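Local coordinates for protein DNA polymerase III beta subunit (PDB 2AVT) that forms a two-subunit, ring-shaped sliding clamp that probably encircles DNA and keeps the replicative polymerase attached to its template, at residues His13-Thr18 against Val43-Ser48; Lys19-Thr24 against Gly50-Glu55; Ile28-Ser33 against Asp121-Leu126; Lys35-Ser40 against Pro72-Leu77; Ser80-Ile85 against Ile113-Lys118. All blocks are in the same frame, centred on the assembly; numbering follows the deposited sequence.

Interaction 1. Residues His13-Thr18 against Val43-Ser48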
# COMPACT_ATOMS: atom_id res chain seq x y z
N HIS A 13 10.35 8.45 15.82
CA HIS A 13 11.11 8.82 14.63
C HIS A 13 12.45 8.11 14.56
O HIS A 13 12.81 7.56 13.53
CB HIS A 13 11.31 10.34 14.58
CG HIS A 13 10.07 11.10 14.22
ND1 HIS A 13 9.31 10.81 13.11
CD2 HIS A 13 9.46 12.15 14.83
CE1 HIS A 13 8.28 11.64 13.05
NE2 HIS A 13 8.35 12.46 14.08
N ALA A 14 13.19 8.11 15.67
CA ALA A 14 14.49 7.45 15.73
C ALA A 14 14.39 5.92 15.58
O ALA A 14 15.26 5.29 15.00
CB ALA A 14 15.20 7.80 17.04
N LEU A 15 13.32 5.34 16.14
CA LEU A 15 13.11 3.90 16.06
C LEU A 15 12.82 3.47 14.63
O LEU A 15 13.37 2.48 14.15
CB LEU A 15 11.94 3.48 16.96
CG LEU A 15 12.24 3.44 18.46
CD1 LEU A 15 10.94 3.32 19.28
CD2 LEU A 15 13.17 2.27 18.74
N ASN A 16 11.96 4.22 13.94
CA ASN A 16 11.62 3.88 12.57
C ASN A 16 12.80 4.01 11.62
O ASN A 16 12.85 3.36 10.59
CB ASN A 16 10.48 4.76 12.07
CG ASN A 16 9.16 4.42 12.73
OD1 ASN A 16 8.99 3.32 13.26
ND2 ASN A 16 8.21 5.35 12.68
N THR A 17 13.76 4.87 11.97
CA THR A 17 14.94 5.04 11.14
C THR A 17 15.84 3.82 11.29
O THR A 17 16.36 3.29 10.31
CB THR A 17 15.75 6.27 11.58
OG1 THR A 17 14.97 7.45 11.39
CG2 THR A 17 17.03 6.38 10.76
N THR A 18 16.03 3.40 12.53
CA THR A 18 16.86 2.25 12.85
C THR A 18 16.25 0.97 12.27
O THR A 18 16.97 0.09 11.80
CB THR A 18 17.00 2.09 14.38
OG1 THR A 18 17.45 3.33 14.95
CG2 THR A 18 17.99 0.99 14.71
N VAL A 43 20.71 7.87 24.15
CA VAL A 43 20.15 6.54 23.96
C VAL A 43 20.52 6.09 22.55
O VAL A 43 20.08 6.67 21.56
CB VAL A 43 18.61 6.57 24.13
CG1 VAL A 43 18.00 5.26 23.62
CG2 VAL A 43 18.27 6.78 25.62
N THR A 44 21.34 5.06 22.46
CA THR A 44 21.76 4.58 21.16
C THR A 44 20.98 3.35 20.72
O THR A 44 20.90 2.35 21.45
CB THR A 44 23.27 4.27 21.15
OG1 THR A 44 23.99 5.48 21.39
CG2 THR A 44 23.69 3.70 19.80
N LEU A 45 20.40 3.44 19.53
CA LEU A 45 19.60 2.36 18.95
C LEU A 45 20.38 1.69 17.83
O LEU A 45 20.92 2.38 16.95
CB LEU A 45 18.29 2.92 18.41
CG LEU A 45 17.51 3.80 19.39
CD1 LEU A 45 16.25 4.34 18.71
CD2 LEU A 45 17.13 2.98 20.62
N THR A 46 20.43 0.36 17.85
CA THR A 46 21.15 -0.38 16.81
C THR A 46 20.29 -1.46 16.17
O THR A 46 19.57 -2.20 16.86
CB THR A 46 22.42 -1.08 17.37
OG1 THR A 46 23.31 -0.10 17.94
CG2 THR A 46 23.15 -1.83 16.26
N GLY A 47 20.36 -1.53 14.85
CA GLY A 47 19.62 -2.52 14.08
C GLY A 47 20.52 -3.00 12.95
O GLY A 47 21.37 -2.23 12.47
N SER A 48 20.35 -4.26 12.54
CA SER A 48 21.15 -4.82 11.44
C SER A 48 20.45 -6.03 10.84
O SER A 48 19.68 -6.72 11.51
CB SER A 48 22.55 -5.21 11.91
OG SER A 48 22.50 -6.22 12.89
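T18 and G47 mark the tight end of this helix-on-strand contact, with their CA atoms 5.6 Å apart. The methyl carbon CG2 of T18 lies 3.5 Å from G47 N and also touches the carbonyl carbon of T46, so a side-chain tip rests directly on strand backbone. Because G47 has no side chain, the last turn of the helix can settle this low. The T18 hydroxyl turns back on its own helix. With OG1 anti to the carbonyl carbon (chi1 -53°), it donates to A14 O at 2.9 Å. That bond holds chi1 and so places CG2 over the strand; T18 N merely shares the acceptor, from the opposite face of the carbonyl plane. L45 lies two residues earlier on the same side of the strand. Its CB is 3.6 Å from T18 OG1, and its CD1 is 3.7 Å from L15 CD2, the two leucines crossing at about a right angle. Packing is looser at A14, where CB stands 4.0 Å from L45 CD1. H13 and N16, on the solvent side of the helix, take no part. The short axes cross at -26°, 8.4 Å apart at closest approach. Around this core, L15 also meets F82 and I83 of helix 79-88, while strand 42-48 is flanked by strands 33-39 and 52-59, whose residues I34, N56 and I58 complete the surface under helix 8-18.

Interaction 2. Residues Lys19-Thr24 against Gly50-Glu55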
# COMPACT_ATOMS: atom_id res chain seq x y z
N LYS A 19 14.92 0.89 12.31
CA LYS A 19 14.19 -0.26 11.80
C LYS A 19 14.45 -0.49 10.30
O LYS A 19 14.15 -1.57 9.77
CB LYS A 19 12.69 -0.07 12.06
CG LYS A 19 11.79 -1.19 11.57
CD LYS A 19 12.08 -2.47 12.31
CE LYS A 19 11.27 -3.63 11.74
NZ LYS A 19 11.63 -3.87 10.31
N ARG A 20 14.99 0.51 9.62
CA ARG A 20 15.29 0.38 8.19
C ARG A 20 16.35 -0.71 7.99
O ARG A 20 16.41 -1.33 6.94
CB ARG A 20 15.82 1.70 7.62
CG ARG A 20 14.93 2.91 7.85
CD ARG A 20 13.63 2.80 7.09
NE ARG A 20 13.86 2.55 5.67
CZ ARG A 20 12.93 2.72 4.74
NH1 ARG A 20 11.72 3.15 5.08
NH2 ARG A 20 13.21 2.46 3.47
N ALA A 21 17.18 -0.93 9.00
CA ALA A 21 18.22 -1.94 8.92
C ALA A 21 17.78 -3.28 9.51
O ALA A 21 18.60 -4.18 9.69
CB ALA A 21 19.47 -1.46 9.66
N ILE A 22 16.49 -3.41 9.81
CA ILE A 22 15.97 -4.64 10.41
C ILE A 22 14.98 -5.35 9.49
O ILE A 22 13.93 -4.80 9.14
CB ILE A 22 15.32 -4.36 11.79
CG1 ILE A 22 16.36 -3.68 12.70
CG2 ILE A 22 14.85 -5.66 12.44
CD1 ILE A 22 15.91 -3.47 14.14
N SER A 23 15.33 -6.57 9.09
CA SER A 23 14.52 -7.39 8.19
C SER A 23 13.28 -7.96 8.85
O SER A 23 13.25 -8.20 10.05
CB SER A 23 15.34 -8.56 7.63
OG SER A 23 16.29 -8.13 6.68
N THR A 24 12.26 -8.21 8.03
CA THR A 24 11.00 -8.79 8.47
C THR A 24 11.25 -10.25 8.83
O THR A 24 10.79 -10.74 9.86
CB THR A 24 9.96 -8.69 7.34
OG1 THR A 24 9.72 -7.31 7.05
CG2 THR A 24 8.66 -9.37 7.74
N GLY A 50 22.41 -8.14 8.49
CA GLY A 50 23.45 -8.91 7.81
C GLY A 50 24.09 -8.19 6.63
O GLY A 50 25.19 -8.53 6.22
N GLN A 51 23.40 -7.19 6.09
CA GLN A 51 23.92 -6.42 4.96
C GLN A 51 24.30 -5.02 5.46
O GLN A 51 25.41 -4.54 5.19
CB GLN A 51 22.86 -6.31 3.86
CG GLN A 51 23.40 -5.95 2.47
CD GLN A 51 24.15 -7.10 1.81
OE1 GLN A 51 23.60 -8.18 1.61
NE2 GLN A 51 25.41 -6.87 1.47
N ILE A 52 23.38 -4.38 6.19
CA ILE A 52 23.64 -3.06 6.76
C ILE A 52 23.39 -3.07 8.26
O ILE A 52 22.73 -3.97 8.79
CB ILE A 52 22.73 -1.95 6.14
CG1 ILE A 52 21.26 -2.25 6.42
CG2 ILE A 52 22.97 -1.84 4.64
CD1 ILE A 52 20.31 -1.24 5.82
N SER A 53 23.94 -2.06 8.93
CA SER A 53 23.78 -1.88 10.36
C SER A 53 23.61 -0.38 10.57
O SER A 53 24.35 0.43 9.98
CB SER A 53 25.00 -2.35 11.14
OG SER A 53 25.18 -3.75 11.04
N ILE A 54 22.64 -0.01 11.40
CA ILE A 54 22.39 1.39 11.71
C ILE A 54 22.49 1.62 13.21
O ILE A 54 21.82 0.94 13.99
CB ILE A 54 20.99 1.83 11.25
CG1 ILE A 54 20.91 1.78 9.72
CG2 ILE A 54 20.70 3.26 11.73
CD1 ILE A 54 19.53 2.10 9.20
N GLU A 55 23.35 2.55 13.61
CA GLU A 55 23.51 2.93 15.01
C GLU A 55 23.04 4.38 15.06
O GLU A 55 23.71 5.29 14.55
CB GLU A 55 24.97 2.81 15.47
CG GLU A 55 25.36 1.40 15.86
CD GLU A 55 26.79 1.29 16.37
OE1 GLU A 55 27.26 2.13 17.14
OE2 GLU A 55 27.49 0.23 15.95
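A21 and S53 bring their CA atoms to 5.7 Å where the short 3-10 turn 19-21, following helix 8-18, comes down on strand 52-59. The A21 methyl is the centre of the contact. A21 CB points at the strand and is received by two isoleucines two residues apart, I52 and I54. The nearer is I54, whose CG1 lies 3.5 Å from A21 CB. I54 CD1 is 3.6 Å from A21 CB. The same CD1 also touches R20 CB. I52 comes in differently. Its CG1 sits between the backbone N and the carbonyl carbon (chi1 62°), the crowded position, and touches A21 CB at 3.8 Å while CD1 touches A21 CA. S53, between them, faces away from the turn. The charged side-chain ends of K19 and R20 turn away from the isoleucines. K19 NZ curls round to donate to I22 O at 2.7 Å, arriving 37° above the carbonyl plane, and I22 N bonds to K19 O. R20 leads its guanidinium away from the strand to a salt bridge with E210 of helix 205-214, a helix that also covers I52 and I54 through S207 and V214. Strand 52-59 pairs on its far edge with strand 238-243, so this patch lies where the N-terminal and central parts of the clamp meet. With no hydrogen bond joining the two segments, the fit of A21 against I52 and I54 depends on shape and burial, while charge is dealt with at the margin.

Interaction 3. Residues Ile28-Ser33 against Asp121-Leu126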
# COMPACT_ATOMS: atom_id res chain seq x y z
N ILE A 28 19.13 -15.46 10.99
CA ILE A 28 19.81 -15.38 12.28
C ILE A 28 18.71 -14.70 13.10
O ILE A 28 18.48 -13.49 12.98
CB ILE A 28 21.08 -14.48 12.19
CG1 ILE A 28 22.06 -15.08 11.17
CG2 ILE A 28 21.73 -14.35 13.56
CD1 ILE A 28 23.39 -14.33 11.05
N PRO A 29 18.00 -15.48 13.94
CA PRO A 29 16.90 -14.98 14.78
C PRO A 29 17.10 -13.70 15.58
O PRO A 29 16.22 -12.84 15.60
CB PRO A 29 16.55 -16.18 15.67
CG PRO A 29 17.02 -17.37 14.86
CD PRO A 29 18.35 -16.85 14.33
N ILE A 30 18.24 -13.56 16.25
CA ILE A 30 18.49 -12.38 17.07
C ILE A 30 18.50 -11.06 16.29
O ILE A 30 18.35 -9.99 16.89
CB ILE A 30 19.82 -12.54 17.86
CG1 ILE A 30 19.84 -11.56 19.03
CG2 ILE A 30 21.03 -12.33 16.93
CD1 ILE A 30 18.74 -11.82 20.07
N LEU A 31 18.62 -11.11 14.97
CA LEU A 31 18.65 -9.87 14.19
C LEU A 31 17.28 -9.22 14.04
O LEU A 31 17.18 -8.13 13.49
CB LEU A 31 19.27 -10.11 12.80
CG LEU A 31 20.74 -10.55 12.82
CD1 LEU A 31 21.27 -10.63 11.39
CD2 LEU A 31 21.58 -9.54 13.63
N SER A 32 16.23 -9.89 14.51
CA SER A 32 14.88 -9.32 14.46
C SER A 32 14.75 -8.29 15.60
O SER A 32 13.79 -7.53 15.66
CB SER A 32 13.83 -10.41 14.69
OG SER A 32 13.97 -10.95 15.99
N SER A 33 15.71 -8.28 16.51
CA SER A 33 15.61 -7.36 17.62
C SER A 33 16.32 -6.03 17.44
O SER A 33 17.21 -5.88 16.58
CB SER A 33 16.11 -8.05 18.89
OG SER A 33 17.47 -8.38 18.78
N ASP A 121 24.42 -9.31 25.17
CA ASP A 121 25.54 -10.16 24.78
C ASP A 121 25.12 -11.18 23.72
O ASP A 121 25.96 -11.84 23.13
CB ASP A 121 26.16 -10.88 25.98
CG ASP A 121 25.14 -11.67 26.78
OD1 ASP A 121 24.33 -12.39 26.17
OD2 ASP A 121 25.18 -11.58 28.03
N GLN A 122 23.82 -11.29 23.48
CA GLN A 122 23.34 -12.22 22.46
C GLN A 122 23.44 -11.60 21.06
O GLN A 122 23.33 -12.30 20.05
CB GLN A 122 21.89 -12.63 22.75
CG GLN A 122 21.73 -13.39 24.07
CD GLN A 122 20.34 -13.96 24.27
OE1 GLN A 122 19.73 -14.48 23.33
NE2 GLN A 122 19.84 -13.90 25.50
N TYR A 123 23.65 -10.29 21.01
CA TYR A 123 23.73 -9.56 19.74
C TYR A 123 25.16 -9.56 19.17
O TYR A 123 26.12 -9.41 19.91
CB TYR A 123 23.27 -8.11 19.95
CG TYR A 123 22.74 -7.47 18.70
CD1 TYR A 123 21.47 -7.79 18.22
CD2 TYR A 123 23.51 -6.57 17.98
CE1 TYR A 123 20.99 -7.24 17.04
CE2 TYR A 123 23.05 -6.02 16.81
CZ TYR A 123 21.79 -6.36 16.34
OH TYR A 123 21.35 -5.82 15.16
N PRO A 124 25.30 -9.70 17.85
CA PRO A 124 26.64 -9.70 17.24
C PRO A 124 27.30 -8.33 17.35
O PRO A 124 26.63 -7.30 17.27
CB PRO A 124 26.36 -10.08 15.79
CG PRO A 124 24.99 -9.47 15.55
CD PRO A 124 24.26 -9.86 16.82
N ARG A 125 28.62 -8.32 17.53
CA ARG A 125 29.35 -7.07 17.65
C ARG A 125 29.55 -6.43 16.30
O ARG A 125 29.55 -7.11 15.27
CB ARG A 125 30.69 -7.32 18.33
CG ARG A 125 30.53 -7.74 19.77
CD ARG A 125 31.85 -8.20 20.36
NE ARG A 125 31.74 -8.43 21.79
CZ ARG A 125 32.73 -8.93 22.53
NH1 ARG A 125 33.88 -9.24 21.95
NH2 ARG A 125 32.57 -9.10 23.84
N LEU A 126 29.71 -5.12 16.28
CA LEU A 126 29.91 -4.40 15.03
C LEU A 126 31.35 -4.54 14.56
O LEU A 126 32.28 -4.50 15.36
CB LEU A 126 29.58 -2.92 15.23
CG LEU A 126 29.09 -2.08 14.04
CD1 LEU A 126 30.01 -2.27 12.84
CD2 LEU A 126 27.67 -2.50 13.68
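I30 and L31 press against the backbone and rings of Q122, Y123 and P124. The I30 side chain reaches across with CG1 anti to its backbone N (chi1 -161°), and this carbon meets Q122 O at 3.7 Å. Its other branch, CG2, slides past P124, whose CD is 4.1 Å away. L31 CD2 touches both ring residues, 3.9 Å from P124 CG and 4.0 Å from Y123 OH. The Y123 ring approaches I30 with its edge, CE1 lying 3.8 Å from I30 O near the ring plane. P124 CD lies over one face of that ring, 3.4 Å above the plane and toward the rim.

Residues 29-32 form a 3-10 turn leading into strand 33-39, while 121-126 belongs to the long connection from strand 111-116 to strand 135-138, which leads from the N-terminal family region of the clamp toward the central one. Within the turn, S33 OG donates to I30 O at 2.6 Å, in the carbonyl plane, and S33 N binds the same oxygen. Two donors thus set the direction of the carbonyl that faces Y123. S33 O, buried by the contact, has no polar partner in the model. The phenol is positioned from outside, since Y123 OH is hydrogen-bonded to S48 OG of strand 42-48. L76 of strand 73-78 packs on I30 and on Y123 CB.

Interaction 4. Residues Lys35-Ser40 against Pro72-Leu77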
# COMPACT_ATOMS: atom_id res chain seq x y z
N LYS A 35 18.56 -3.22 19.38
CA LYS A 35 19.43 -3.14 20.54
C LYS A 35 19.37 -1.72 21.07
O LYS A 35 19.51 -0.76 20.33
CB LYS A 35 20.86 -3.52 20.14
CG LYS A 35 21.88 -3.42 21.24
CD LYS A 35 23.26 -3.74 20.69
CE LYS A 35 24.36 -3.35 21.67
NZ LYS A 35 25.70 -3.31 20.99
N ILE A 36 19.15 -1.60 22.38
CA ILE A 36 19.05 -0.30 23.01
C ILE A 36 20.13 -0.16 24.07
O ILE A 36 20.16 -0.91 25.04
CB ILE A 36 17.68 -0.11 23.67
CG1 ILE A 36 16.57 -0.28 22.63
CG2 ILE A 36 17.59 1.27 24.31
CD1 ILE A 36 15.18 -0.15 23.20
N GLU A 37 21.03 0.80 23.87
CA GLU A 37 22.09 1.03 24.85
C GLU A 37 21.91 2.43 25.40
O GLU A 37 21.89 3.40 24.66
CB GLU A 37 23.46 0.91 24.20
CG GLU A 37 23.75 -0.45 23.64
CD GLU A 37 25.03 -0.48 22.84
OE1 GLU A 37 25.15 0.34 21.89
OE2 GLU A 37 25.90 -1.31 23.15
N VAL A 38 21.79 2.52 26.72
CA VAL A 38 21.59 3.80 27.36
C VAL A 38 22.88 4.23 28.06
O VAL A 38 23.39 3.53 28.94
CB VAL A 38 20.44 3.73 28.39
CG1 VAL A 38 20.24 5.08 29.04
CG2 VAL A 38 19.15 3.26 27.69
N THR A 39 23.41 5.38 27.65
CA THR A 39 24.63 5.91 28.25
C THR A 39 24.36 7.30 28.83
O THR A 39 23.26 7.84 28.68
CB THR A 39 25.78 6.00 27.23
OG1 THR A 39 25.50 7.01 26.26
CG2 THR A 39 25.93 4.67 26.51
N SER A 40 25.36 7.87 29.48
CA SER A 40 25.20 9.19 30.09
C SER A 40 24.85 10.30 29.11
O SER A 40 24.17 11.26 29.45
CB SER A 40 26.48 9.56 30.84
OG SER A 40 26.85 8.53 31.73
N PRO A 72 22.13 3.91 33.36
CA PRO A 72 22.72 3.24 32.20
C PRO A 72 22.22 1.80 32.05
O PRO A 72 21.70 1.22 33.00
CB PRO A 72 24.23 3.28 32.49
CG PRO A 72 24.38 4.40 33.49
CD PRO A 72 23.17 4.22 34.36
N GLY A 73 22.40 1.23 30.87
CA GLY A 73 21.97 -0.14 30.65
C GLY A 73 21.92 -0.51 29.18
O GLY A 73 22.14 0.33 28.30
N ALA A 74 21.65 -1.78 28.90
CA ALA A 74 21.57 -2.25 27.53
C ALA A 74 20.61 -3.43 27.46
O ALA A 74 20.63 -4.32 28.31
CB ALA A 74 22.96 -2.65 27.05
N ILE A 75 19.75 -3.44 26.44
CA ILE A 75 18.78 -4.51 26.30
C ILE A 75 18.36 -4.70 24.86
O ILE A 75 18.50 -3.79 24.04
CB ILE A 75 17.51 -4.23 27.17
CG1 ILE A 75 16.63 -5.47 27.25
CG2 ILE A 75 16.69 -3.09 26.56
CD1 ILE A 75 15.38 -5.27 28.08
N LEU A 76 17.87 -5.91 24.55
CA LEU A 76 17.38 -6.27 23.23
C LEU A 76 15.87 -6.54 23.31
O LEU A 76 15.41 -7.24 24.21
CB LEU A 76 18.07 -7.53 22.71
CG LEU A 76 19.60 -7.61 22.62
CD1 LEU A 76 20.00 -8.96 22.00
CD2 LEU A 76 20.12 -6.46 21.76
N LEU A 77 15.11 -6.02 22.35
CA LEU A 77 13.66 -6.20 22.30
C LEU A 77 13.29 -6.47 20.85
O LEU A 77 13.98 -5.99 19.94
CB LEU A 77 12.96 -4.92 22.78
CG LEU A 77 13.19 -4.49 24.23
CD1 LEU A 77 12.69 -3.05 24.47
CD2 LEU A 77 12.47 -5.46 25.15
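V38 and G73 form the shortest bond between these two antiparallel strands, V38 N to G73 O at 2.7 Å with a nearly straight N-H...O angle of 171°. The return bond, G73 N to V38 O, is longer at 3.2 Å but falls on a lone pair. I36 and I75 make the second hydrogen-bonded pair, I36 N reaching I75 O at 2.8 Å and I75 N reaching I36 O at 2.9 Å. Between them, in the non-hydrogen-bonded pair of E37 and A74, A74 CA gives a CA-H...O contact to I36 O. On the face carrying K35 and E37, the extended lysine brings NZ to E37 OE2, two residues on in the same strand, at 3.0 Å in a salt bridge whose hydrogen bond is weak. At the base of that lysine packing is tight, K35 CB and L76 CD2 being only 3.4 Å apart. The other face is apolar: I36 CD1 meets L77 CD1 at 4.0 Å. F82 of helix 79-88 packs on both of these residues, and I2 and V104 cover I75. Strand 73-78 is the outermost strand of its sheet within this chain, while strand 33-39 bonds on its far side to strand 42-48.

Interaction 5. Residues Ser80-Ile85 against Ile113-Lys118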
# COMPACT_ATOMS: atom_id res chain seq x y z
N SER A 80 9.94 -4.73 15.56
CA SER A 80 8.60 -4.38 15.09
C SER A 80 7.58 -4.35 16.22
O SER A 80 6.74 -3.46 16.29
CB SER A 80 8.14 -5.36 14.01
OG SER A 80 8.84 -5.12 12.81
N PHE A 81 7.68 -5.33 17.10
CA PHE A 81 6.77 -5.42 18.23
C PHE A 81 6.97 -4.23 19.19
O PHE A 81 6.00 -3.58 19.61
CB PHE A 81 7.02 -6.75 18.93
CG PHE A 81 6.16 -6.97 20.14
CD1 PHE A 81 4.78 -7.00 20.04
CD2 PHE A 81 6.74 -7.16 21.38
CE1 PHE A 81 4.00 -7.21 21.16
CE2 PHE A 81 5.96 -7.38 22.50
CZ PHE A 81 4.59 -7.40 22.39
N PHE A 82 8.22 -3.93 19.52
CA PHE A 82 8.51 -2.84 20.44
C PHE A 82 8.02 -1.50 19.90
O PHE A 82 7.43 -0.70 20.63
CB PHE A 82 10.01 -2.74 20.70
CG PHE A 82 10.39 -1.60 21.60
CD1 PHE A 82 9.89 -1.52 22.88
CD2 PHE A 82 11.27 -0.62 21.15
CE1 PHE A 82 10.26 -0.47 23.72
CE2 PHE A 82 11.65 0.42 21.99
CZ PHE A 82 11.14 0.50 23.27
N ILE A 83 8.29 -1.26 18.62
CA ILE A 83 7.88 -0.03 17.97
C ILE A 83 6.37 0.13 17.92
O ILE A 83 5.86 1.23 18.12
CB ILE A 83 8.47 0.07 16.55
CG1 ILE A 83 10.00 0.14 16.65
CG2 ILE A 83 7.90 1.26 15.83
CD1 ILE A 83 10.70 0.14 15.28
N ASN A 84 5.64 -0.95 17.62
CA ASN A 84 4.17 -0.86 17.61
C ASN A 84 3.66 -0.51 19.02
O ASN A 84 2.71 0.25 19.18
CB ASN A 84 3.52 -2.18 17.16
CG ASN A 84 3.79 -2.50 15.71
OD1 ASN A 84 3.87 -1.61 14.87
ND2 ASN A 84 3.90 -3.78 15.40
N ILE A 85 4.29 -1.08 20.04
CA ILE A 85 3.88 -0.77 21.41
C ILE A 85 4.11 0.71 21.73
O ILE A 85 3.19 1.41 22.18
CB ILE A 85 4.64 -1.65 22.41
CG1 ILE A 85 4.01 -3.05 22.41
CG2 ILE A 85 4.56 -1.05 23.82
CD1 ILE A 85 4.93 -4.10 22.90
N ILE A 113 2.93 -1.02 30.44
CA ILE A 113 3.18 -2.21 29.62
C ILE A 113 4.58 -2.76 29.90
O ILE A 113 5.58 -2.05 29.74
CB ILE A 113 3.05 -1.88 28.11
CG1 ILE A 113 1.61 -1.49 27.79
CG2 ILE A 113 3.48 -3.10 27.26
CD1 ILE A 113 1.41 -0.87 26.42
N THR A 114 4.64 -4.01 30.33
CA THR A 114 5.93 -4.64 30.61
C THR A 114 6.27 -5.61 29.49
O THR A 114 5.43 -6.42 29.09
CB THR A 114 5.89 -5.38 31.95
OG1 THR A 114 5.43 -4.49 32.97
CG2 THR A 114 7.28 -5.91 32.33
N LEU A 115 7.50 -5.52 28.98
CA LEU A 115 7.95 -6.39 27.90
C LEU A 115 9.17 -7.22 28.30
O LEU A 115 10.04 -6.75 29.03
CB LEU A 115 8.32 -5.57 26.67
CG LEU A 115 7.24 -4.62 26.16
CD1 LEU A 115 7.81 -3.78 25.04
CD2 LEU A 115 6.01 -5.42 25.71
N LYS A 116 9.22 -8.45 27.81
CA LYS A 116 10.37 -9.31 28.10
C LYS A 116 11.40 -9.09 27.00
O LYS A 116 11.07 -9.05 25.81
CB LYS A 116 9.94 -10.79 28.15
CG LYS A 116 11.09 -11.79 28.29
CD LYS A 116 12.06 -11.40 29.42
CE LYS A 116 12.37 -12.59 30.32
NZ LYS A 116 12.80 -13.78 29.54
N GLY A 117 12.66 -8.91 27.41
CA GLY A 117 13.72 -8.70 26.44
C GLY A 117 14.88 -9.67 26.62
O GLY A 117 14.77 -10.65 27.34
N LYS A 118 15.99 -9.39 25.96
CA LYS A 118 17.15 -10.27 26.08
C LYS A 118 18.41 -9.49 26.37
O LYS A 118 18.50 -8.30 26.07
CB LYS A 118 17.35 -11.06 24.78
CG LYS A 118 16.22 -12.01 24.42
CD LYS A 118 16.61 -12.86 23.22
CE LYS A 118 15.50 -13.83 22.81
NZ LYS A 118 14.35 -13.11 22.22
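F81 and I85, whose side chains meet L115, stand one turn apart on a helix whose shortest polar bond here is N84 N to S80 O at 3.0 Å; I85 N repeats it to F81 O. This is a helix laid over a sheet at a subunit boundary of the ring. Segment 80-85 runs nearly antiparallel to 113-116, and I113, T114 and L115 pair antiparallel with a strand of the second subunit, carrying the sheet across the interface. No hydrogen bond joins the two segments. L115 is the hub, and both its methyls meet I85 CD1. L115 CD2 does so tip to tip at 3.3 Å, tighter than usual for carbons, and also touches F81 CE2 at 3.8 Å. L115 CD1 lies in the plane of the F82 ring, at its edge, 3.8 Å from F82 CD1. Both phenylalanines hold CG anti to the backbone N (chi1 179° for F81). The second subunit adds L280 against F81 and I281 against L115. I85 CD1 also sits 3.3 Å above the F81 ring plane, offset toward the rim. The other branch of I85 turns to I113, I85 CG2 lying 4.1 Å from I113 CD1.

In the fold
Interactions 1, 2 and 5 are buried and apolar across their segments, whereas interactions 3 and 4 are partly open to solvent. Interaction 4 alone has hydrogen bonds between its segments, as befits neighbouring strands; interactions 1 and 2 set a helix and its following turn on the same sheet. Strand 42-48 joins interactions 1, 2 and 4, since T44 N bonds to E37 O and G47 O accepts from I54 N. Interaction 3 lies on part of the sheet's other face, where L126 packs against S53 and E55 of interaction 2. Interaction 5 belongs to a separate sheet at the subunit boundary, yet K118 N bonds to L76 O of interaction 4.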